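PDB 1UIY: putative enoyl-CoA hydratase from Thermus thermophilus, which catalyses the reversible hydration of a (2E)-enoyl-CoA to a (3S)-3-hydroxyacyl-CoA, a step of fatty acid beta-oxidation. Local coordinates for residues E5-V11 / K189-E193; L112-C116 / V141-L145; D237-G241 / R249-F253. All coordinates share one frame; numbering follows the deposited sequence.

Interaction 1. Residues E5-V11 / K189-E193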
loop_
_atom_site.group_PDB
_atom_site.type_symbol
_atom_site.label_atom_id
_atom_site.label_comp_id
_atom_site.label_asym_id
_atom_site.label_seq_id
_atom_site.Cartn_x
_atom_site.Cartn_y
_atom_site.Cartn_z
ATOM N N GLU A 5 12.654 -10.403 -36.366
ATOM C CA GLU A 5 11.862 -10.891 -37.487
ATOM C C GLU A 5 10.447 -10.353 -37.325
ATOM O O GLU A 5 9.624 -10.952 -36.627
ATOM C CB GLU A 5 11.828 -12.418 -37.506
ATOM C CG GLU A 5 13.193 -13.060 -37.514
ATOM C CD GLU A 5 13.136 -14.537 -37.841
ATOM O OE1 GLU A 5 12.273 -15.241 -37.271
ATOM O OE2 GLU A 5 13.961 -14.997 -38.662
ATOM N N LYS A 6 10.167 -9.220 -37.965
ATOM C CA LYS A 6 8.849 -8.612 -37.858
ATOM C C LYS A 6 7.754 -9.566 -38.304
ATOM O O LYS A 6 8.011 -10.513 -39.045
ATOM C CB LYS A 6 8.793 -7.313 -38.669
ATOM C CG LYS A 6 9.768 -6.246 -38.177
ATOM C CD LYS A 6 9.353 -4.849 -38.614
ATOM C CE LYS A 6 10.218 -3.785 -37.950
ATOM N NZ LYS A 6 9.653 -2.414 -38.128
ATOM N N GLY A 7 6.536 -9.315 -37.836
ATOM C CA GLY A 7 5.401 -10.155 -38.176
ATOM C C GLY A 7 4.330 -9.956 -37.125
ATOM O O GLY A 7 4.596 -9.320 -36.105
ATOM N N HIS A 8 3.122 -10.464 -37.356
ATOM C CA HIS A 8 2.062 -10.309 -36.366
ATOM C C HIS A 8 2.631 -10.713 -35.018
ATOM O O HIS A 8 2.387 -10.064 -34.002
ATOM C CB HIS A 8 0.853 -11.171 -36.726
ATOM C CG HIS A 8 -0.070 -10.513 -37.702
ATOM N ND1 HIS A 8 -0.722 -9.329 -37.424
ATOM C CD2 HIS A 8 -0.430 -10.854 -38.963
ATOM C CE1 HIS A 8 -1.444 -8.970 -38.470
ATOM N NE2 HIS A 8 -1.284 -9.878 -39.418
ATOM N N VAL A 9 3.404 -11.792 -35.030
ATOM C CA VAL A 9 4.079 -12.286 -33.843
ATOM C C VAL A 9 5.551 -12.062 -34.139
ATOM O O VAL A 9 6.185 -12.882 -34.794
ATOM C CB VAL A 9 3.841 -13.792 -33.632
ATOM C CG1 VAL A 9 4.772 -14.309 -32.546
ATOM C CG2 VAL A 9 2.396 -14.044 -33.252
ATOM N N ALA A 10 6.088 -10.937 -33.684
ATOM C CA ALA A 10 7.492 -10.622 -33.921
ATOM C C ALA A 10 8.389 -11.500 -33.057
ATOM O O ALA A 10 7.954 -12.009 -32.021
ATOM C CB ALA A 10 7.751 -9.150 -33.624
ATOM N N VAL A 11 9.632 -11.696 -33.494
ATOM C CA VAL A 11 10.584 -12.492 -32.726
ATOM C C VAL A 11 11.921 -11.769 -32.596
ATOM O O VAL A 11 12.505 -11.336 -33.589
ATOM C CB VAL A 11 10.845 -13.863 -33.368
ATOM C CG1 VAL A 11 11.816 -14.658 -32.505
ATOM C CG2 VAL A 11 9.547 -14.617 -33.519
ATOM N N LYS A 189 5.947 -19.281 -30.210
ATOM C CA LYS A 189 5.344 -18.544 -31.318
ATOM C C LYS A 189 3.892 -18.978 -31.427
ATOM O O LYS A 189 3.019 -18.195 -31.795
ATOM C CB LYS A 189 6.041 -18.863 -32.641
ATOM C CG LYS A 189 7.405 -18.246 -32.822
ATOM C CD LYS A 189 7.815 -18.353 -34.277
ATOM C CE LYS A 189 9.152 -17.686 -34.538
ATOM N NZ LYS A 189 9.508 -17.690 -35.992
ATOM N N ALA A 190 3.654 -20.245 -31.116
ATOM C CA ALA A 190 2.317 -20.801 -31.169
ATOM C C ALA A 190 1.475 -20.095 -30.117
ATOM O O ALA A 190 0.455 -19.473 -30.435
ATOM C CB ALA A 190 2.367 -22.294 -30.895
ATOM N N LEU A 191 1.915 -20.197 -28.866
ATOM C CA LEU A 191 1.234 -19.572 -27.740
ATOM C C LEU A 191 0.890 -18.118 -28.057
ATOM O O LEU A 191 -0.254 -17.675 -27.886
ATOM C CB LEU A 191 2.136 -19.628 -26.506
ATOM C CG LEU A 191 1.593 -19.043 -25.208
ATOM C CD1 LEU A 191 0.265 -19.695 -24.877
ATOM C CD2 LEU A 191 2.596 -19.267 -24.090
ATOM N N ALA A 192 1.897 -17.386 -28.526
ATOM C CA ALA A 192 1.744 -15.983 -28.872
ATOM C C ALA A 192 0.579 -15.782 -29.832
ATOM O O ALA A 192 -0.397 -15.114 -29.499
ATOM C CB ALA A 192 3.033 -15.464 -29.485
ATOM N N GLU A 193 0.689 -16.368 -31.020
ATOM C CA GLU A 193 -0.343 -16.263 -32.047
ATOM C C GLU A 193 -1.739 -16.389 -31.427
ATOM O O GLU A 193 -2.625 -15.568 -31.684
ATOM C CB GLU A 193 -0.142 -17.358 -33.095
ATOM C CG GLU A 193 -0.352 -16.909 -34.540
ATOM C CD GLU A 193 0.915 -16.352 -35.186
ATOM O OE1 GLU A 193 1.956 -17.048 -35.188
ATOM O OE2 GLU A 193 0.870 -15.216 -35.705
#

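Interaction 2. Residues L112-C116 / V141-L145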
loop_
_atom_site.group_PDB
_atom_site.type_symbol
_atom_site.label_atom_id
_atom_site.label_comp_id
_atom_site.label_asym_id
_atom_site.label_seq_id
_atom_site.Cartn_x
_atom_site.Cartn_y
_atom_site.Cartn_z
ATOM N N LEU A 112 15.271 -11.668 -16.928
ATOM C CA LEU A 112 14.789 -11.182 -18.209
ATOM C C LEU A 112 13.679 -12.094 -18.695
ATOM O O LEU A 112 12.663 -11.643 -19.232
ATOM C CB LEU A 112 15.921 -11.171 -19.229
ATOM C CG LEU A 112 15.787 -10.275 -20.472
ATOM C CD1 LEU A 112 16.008 -11.138 -21.720
ATOM C CD2 LEU A 112 14.437 -9.570 -20.510
ATOM N N ALA A 113 13.873 -13.388 -18.498
ATOM C CA ALA A 113 12.881 -14.347 -18.930
ATOM C C ALA A 113 11.631 -14.206 -18.087
ATOM O O ALA A 113 10.517 -14.227 -18.610
ATOM C CB ALA A 113 13.434 -15.756 -18.815
ATOM N N LEU A 114 11.816 -14.050 -16.778
ATOM C CA LEU A 114 10.685 -13.925 -15.863
ATOM C C LEU A 114 9.874 -12.661 -16.122
ATOM O O LEU A 114 8.675 -12.621 -15.870
ATOM C CB LEU A 114 11.168 -13.926 -14.409
ATOM C CG LEU A 114 10.060 -14.122 -13.366
ATOM C CD1 LEU A 114 9.549 -15.557 -13.413
ATOM C CD2 LEU A 114 10.591 -13.803 -11.987
ATOM N N ALA A 115 10.532 -11.629 -16.631
ATOM C CA ALA A 115 9.860 -10.376 -16.903
ATOM C C ALA A 115 8.877 -10.462 -18.065
ATOM O O ALA A 115 8.124 -9.527 -18.307
ATOM C CB ALA A 115 10.886 -9.287 -17.162
ATOM N N CYS A 116 8.874 -11.569 -18.789
ATOM C CA CYS A 116 7.946 -11.709 -19.904
ATOM C C CYS A 116 6.575 -12.141 -19.415
ATOM O O CYS A 116 6.450 -12.748 -18.355
ATOM C CB CYS A 116 8.466 -12.731 -20.924
ATOM S SG CYS A 116 9.697 -12.090 -22.101
ATOM N N VAL A 141 15.026 -8.763 -9.763
ATOM C CA VAL A 141 14.161 -9.887 -10.051
ATOM C C VAL A 141 13.134 -10.072 -8.957
ATOM O O VAL A 141 11.973 -10.373 -9.226
ATOM C CB VAL A 141 14.966 -11.181 -10.188
ATOM C CG1 VAL A 141 14.126 -12.227 -10.901
ATOM C CG2 VAL A 141 16.270 -10.908 -10.942
ATOM N N SER A 142 13.571 -9.893 -7.719
ATOM C CA SER A 142 12.712 -10.048 -6.555
ATOM C C SER A 142 11.359 -9.389 -6.768
ATOM O O SER A 142 10.317 -9.943 -6.411
ATOM C CB SER A 142 13.380 -9.411 -5.346
ATOM O OG SER A 142 14.753 -9.725 -5.327
ATOM N N VAL A 143 11.399 -8.194 -7.351
ATOM C CA VAL A 143 10.206 -7.410 -7.619
ATOM C C VAL A 143 9.149 -8.229 -8.332
ATOM O O VAL A 143 7.997 -8.253 -7.922
ATOM C CB VAL A 143 10.558 -6.179 -8.474
ATOM C CG1 VAL A 143 9.319 -5.353 -8.753
ATOM C CG2 VAL A 143 11.601 -5.349 -7.758
ATOM N N ILE A 144 9.548 -8.906 -9.398
ATOM C CA ILE A 144 8.621 -9.713 -10.173
ATOM C C ILE A 144 8.332 -11.056 -9.508
ATOM O O ILE A 144 7.184 -11.502 -9.445
ATOM C CB ILE A 144 9.192 -9.965 -11.587
ATOM C CG1 ILE A 144 9.209 -8.666 -12.379
ATOM C CG2 ILE A 144 8.365 -10.988 -12.332
ATOM C CD1 ILE A 144 10.035 -8.771 -13.655
ATOM N N LEU A 145 9.384 -11.682 -8.998
ATOM C CA LEU A 145 9.280 -12.995 -8.380
ATOM C C LEU A 145 8.252 -13.135 -7.252
ATOM O O LEU A 145 7.530 -14.131 -7.201
ATOM C CB LEU A 145 10.674 -13.446 -7.918
ATOM C CG LEU A 145 10.919 -14.948 -7.682
ATOM C CD1 LEU A 145 10.495 -15.797 -8.876
ATOM C CD2 LEU A 145 12.398 -15.140 -7.401
#

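Interaction 3. Residues D237-G241 / R249-F253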
loop_
_atom_site.group_PDB
_atom_site.type_symbol
_atom_site.label_atom_id
_atom_site.label_comp_id
_atom_site.label_asym_id
_atom_site.label_seq_id
_atom_site.Cartn_x
_atom_site.Cartn_y
_atom_site.Cartn_z
ATOM N N ASP A 237 -12.935 -2.456 -30.549
ATOM C CA ASP A 237 -12.746 -3.899 -30.503
ATOM C C ASP A 237 -13.957 -4.602 -29.916
ATOM O O ASP A 237 -14.325 -5.683 -30.367
ATOM C CB ASP A 237 -11.512 -4.263 -29.684
ATOM C CG ASP A 237 -10.257 -3.575 -30.180
ATOM O OD1 ASP A 237 -9.161 -4.154 -30.007
ATOM O OD2 ASP A 237 -10.362 -2.452 -30.724
ATOM N N LEU A 238 -14.577 -4.006 -28.904
ATOM C CA LEU A 238 -15.752 -4.637 -28.320
ATOM C C LEU A 238 -16.854 -4.599 -29.360
ATOM O O LEU A 238 -17.577 -5.584 -29.548
ATOM C CB LEU A 238 -16.218 -3.908 -27.063
ATOM C CG LEU A 238 -17.325 -4.664 -26.324
ATOM C CD1 LEU A 238 -16.831 -6.062 -25.977
ATOM C CD2 LEU A 238 -17.732 -3.916 -25.069
ATOM N N ALA A 239 -16.981 -3.451 -30.030
ATOM C CA ALA A 239 -17.984 -3.280 -31.072
ATOM C C ALA A 239 -17.704 -4.331 -32.141
ATOM O O ALA A 239 -18.588 -5.103 -32.506
ATOM C CB ALA A 239 -17.899 -1.881 -31.670
ATOM N N GLU A 240 -16.462 -4.366 -32.619
ATOM C CA GLU A 240 -16.058 -5.330 -33.633
ATOM C C GLU A 240 -16.378 -6.755 -33.215
ATOM O O GLU A 240 -17.013 -7.498 -33.950
ATOM C CB GLU A 240 -14.558 -5.219 -33.900
ATOM C CG GLU A 240 -13.989 -6.356 -34.732
ATOM C CD GLU A 240 -14.760 -6.591 -36.018
ATOM O OE1 GLU A 240 -14.812 -5.676 -36.874
ATOM O OE2 GLU A 240 -15.319 -7.698 -36.170
ATOM N N GLY A 241 -15.925 -7.132 -32.029
ATOM C CA GLY A 241 -16.161 -8.476 -31.544
ATOM C C GLY A 241 -17.621 -8.870 -31.471
ATOM O O GLY A 241 -18.014 -9.884 -32.040
ATOM N N ARG A 249 -18.968 -14.806 -37.619
ATOM C CA ARG A 249 -17.748 -14.625 -38.397
ATOM C C ARG A 249 -16.581 -14.291 -37.477
ATOM O O ARG A 249 -16.773 -13.830 -36.351
ATOM C CB ARG A 249 -17.911 -13.477 -39.396
ATOM C CG ARG A 249 -17.799 -12.091 -38.769
ATOM C CD ARG A 249 -17.902 -10.995 -39.812
ATOM N NE ARG A 249 -17.885 -9.654 -39.225
ATOM C CZ ARG A 249 -16.805 -9.060 -38.719
ATOM N NH1 ARG A 249 -15.631 -9.680 -38.722
ATOM N NH2 ARG A 249 -16.898 -7.836 -38.214
ATOM N N PRO A 250 -15.350 -14.526 -37.945
ATOM C CA PRO A 250 -14.162 -14.229 -37.140
ATOM C C PRO A 250 -13.970 -12.721 -36.972
ATOM O O PRO A 250 -14.162 -11.953 -37.917
ATOM C CB PRO A 250 -13.035 -14.868 -37.944
ATOM C CG PRO A 250 -13.712 -16.041 -38.568
ATOM C CD PRO A 250 -15.008 -15.433 -39.051
ATOM N N PRO A 251 -13.605 -12.281 -35.757
ATOM C CA PRO A 251 -13.377 -10.872 -35.425
ATOM C C PRO A 251 -12.144 -10.320 -36.122
ATOM O O PRO A 251 -11.111 -10.985 -36.181
ATOM C CB PRO A 251 -13.195 -10.904 -33.914
ATOM C CG PRO A 251 -14.031 -12.065 -33.503
ATOM C CD PRO A 251 -13.657 -13.091 -34.530
ATOM N N ARG A 252 -12.256 -9.103 -36.646
ATOM C CA ARG A 252 -11.139 -8.461 -37.327
ATOM C C ARG A 252 -10.715 -7.209 -36.572
ATOM O O ARG A 252 -10.933 -6.088 -37.032
ATOM C CB ARG A 252 -11.527 -8.091 -38.757
ATOM C CG ARG A 252 -11.776 -9.284 -39.671
ATOM C CD ARG A 252 -12.333 -8.857 -41.033
ATOM N NE ARG A 252 -13.600 -8.134 -40.907
ATOM C CZ ARG A 252 -13.708 -6.845 -40.590
ATOM N NH1 ARG A 252 -12.623 -6.111 -40.370
ATOM N NH2 ARG A 252 -14.908 -6.290 -40.475
ATOM N N PHE A 253 -10.111 -7.414 -35.404
ATOM C CA PHE A 253 -9.652 -6.317 -34.560
ATOM C C PHE A 253 -8.543 -5.529 -35.239
ATOM O O PHE A 253 -8.698 -4.300 -35.388
ATOM C CB PHE A 253 -9.137 -6.858 -33.233
ATOM C CG PHE A 253 -10.138 -7.679 -32.486
ATOM C CD1 PHE A 253 -11.351 -7.126 -32.088
ATOM C CD2 PHE A 253 -9.869 -9.006 -32.173
ATOM C CE1 PHE A 253 -12.282 -7.881 -31.393
ATOM C CE2 PHE A 253 -10.797 -9.771 -31.474
ATOM C CZ PHE A 253 -12.006 -9.207 -31.084
ATOM O OXT PHE A 253 -7.525 -6.154 -35.603
#

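Interaction 1. Residues E5-V11 / K189-E193
V9 and A192 supply the apolar centre of this contact, where the start of strand 9-14 meets helix 184-197. The methyl CG1 of V9 lies 3.7 Å from CB of A192, and both residues also pack on V48 of the neighbouring strand 46-51. The axes of strand 9-11 and helix 189-193 approach to 9.0 Å and run at 146°, closer to antiparallel than to parallel. This is a helix laid on the face of the mixed sheet of the crotonase fold, close to the hairpin that forms one edge of that sheet within the chain. In the hairpin the backbone of E5 pairs with that of V11, and G7, in the turn, has backbone angles that favour glycine.

Two longer side chains widen the contact, K189 with its methylenes and E193 with its carboxylate. K189 runs extended beyond CG and crosses V11 at about a right angle, its CE lying against CG2 of V11. From the next turn of the helix, E193 bends at chi2 (88°), which folds its carboxylate back over V9; OE2 of E193 lies against the CG2 methyl of V9, an apolar group that gives it no hydrogen bond.

Opposite charges meet farther out, between E5 and K189. The ammonium group of K189, carried past V11, reaches the carboxylate of E5 on the other arm of the hairpin, with OE1 of E5 3.9 Å from NZ of K189. That is a long salt bridge, and the two side chains cross nearly perpendicularly.

No hydrogen bond joins the two segments. Strand and helix thus meet mainly through valine and alanine methyls, the aliphatic part of a lysine and the E193 carboxylate, which touches V9 by van der Waals contact alone, while the distant ion pair of E5 and K189 is likely to add a modest, weakly directional attraction at the exposed margin.

Interaction 2. Residues L112-C116 / V141-L145
A115 comes nearest in backbone to I144 of helix 139-148, their CA atoms 6.9 Å apart, and no hydrogen bond crosses between the segments. The side chains of L114 and I144 slide past each other in opposite directions. L114 holds CG anti to its own nitrogen (chi1 -167°), which sends its CD2 methyl among three residues of the facing helix. There CD2 of L114 meets CG2 of I144 at 3.6 Å and CD1 of L145 at 3.7 Å, while CG1 of V141 stands a little farther off at 4.0 Å. L145 crosses L114 at about a right angle.

Every touching residue is buried, as befits helices packed in the core of a crotonase-fold subunit. The side chain of V141 lies about 5 Å from that of E131, the inferred active-site residue, and Y129 touches both L114 and V141.

I144 uses two branches: CG2 serves L114, whereas the extended arm (chi2 167°) brings CD1 to 3.6 Å from CB of A115. With an alanine here both branches would go, and L114 and A115 would probably be left facing a gap between the helices. Beyond the apolar contact, the carbonyl oxygens of L114 and C116 accept hydrogen bonds from K152 of the third subunit, and I144 packs on E151 of that same subunit.

Interaction 3. Residues D237-G241 / R249-F253
One carboxylate, that of E240, draws together two arginines and a backbone N-H of the C-terminal tail, in a network of salt bridges. Its OE2 lies 2.6 Å from NH2 of R249, a salt bridge whose N-H is poorly aimed (127°), so the hydrogen bond within it is weak. The same oxygen accepts a second weak bond from the backbone N of R252, long at 3.4 Å but nearly straight at 172°. The other carboxylate oxygen of E240, OE1, sits over one face of the R252 guanidinium, 3.7 Å from NH2 of R252; no N-H points at it, and this long salt bridge rests on charge alone. E240 reaches the tail with CG anti to its nitrogen (chi1 169°) and a bend at chi2, while R249 has a second acidic partner in E247.

The fold here is a simple reversal: the chain leaves helix 236-246, the last of the subunit, and the tail returns along it to the C-terminus.

F253, the final residue, turns an edge of its ring to the helix. CE1 of F253 lies 3.2 Å from the carbonyl O of D237, which is in the ring plane; that oxygen also accepts the helical bond from N of G241. Next to it on the same edge, CD1 of F253 rests 3.7 Å from CB of D237. The terminal carboxylate of F253 forms a salt bridge with R45, and the F253 side chain packs on K133 of the third subunit.

Overall arrangement
Three contacts of one crotonase-family subunit illustrate how apolar packing in the interior gives way to charge at the surface. Along the chain, interaction 1 joins residues near the N-terminus to helix 184-197, and the two segments of interaction 2, on helices 108-114 and 139-148, fall between its ends; interaction 3 follows both at the C-terminus. Interaction 2 is the most central, about 7 Å from the chain's centre, against 14 Å for interaction 1 and 28 Å for interaction 3. Between centres, interactions 1 and 2 are about 21 Å apart, 1 and 3 about 20 Å, 2 and 3 about 33 Å; none touch. Interactions 2 and 3 both meet the third subunit, so core helices and tail share in the homohexamer's subunit contacts.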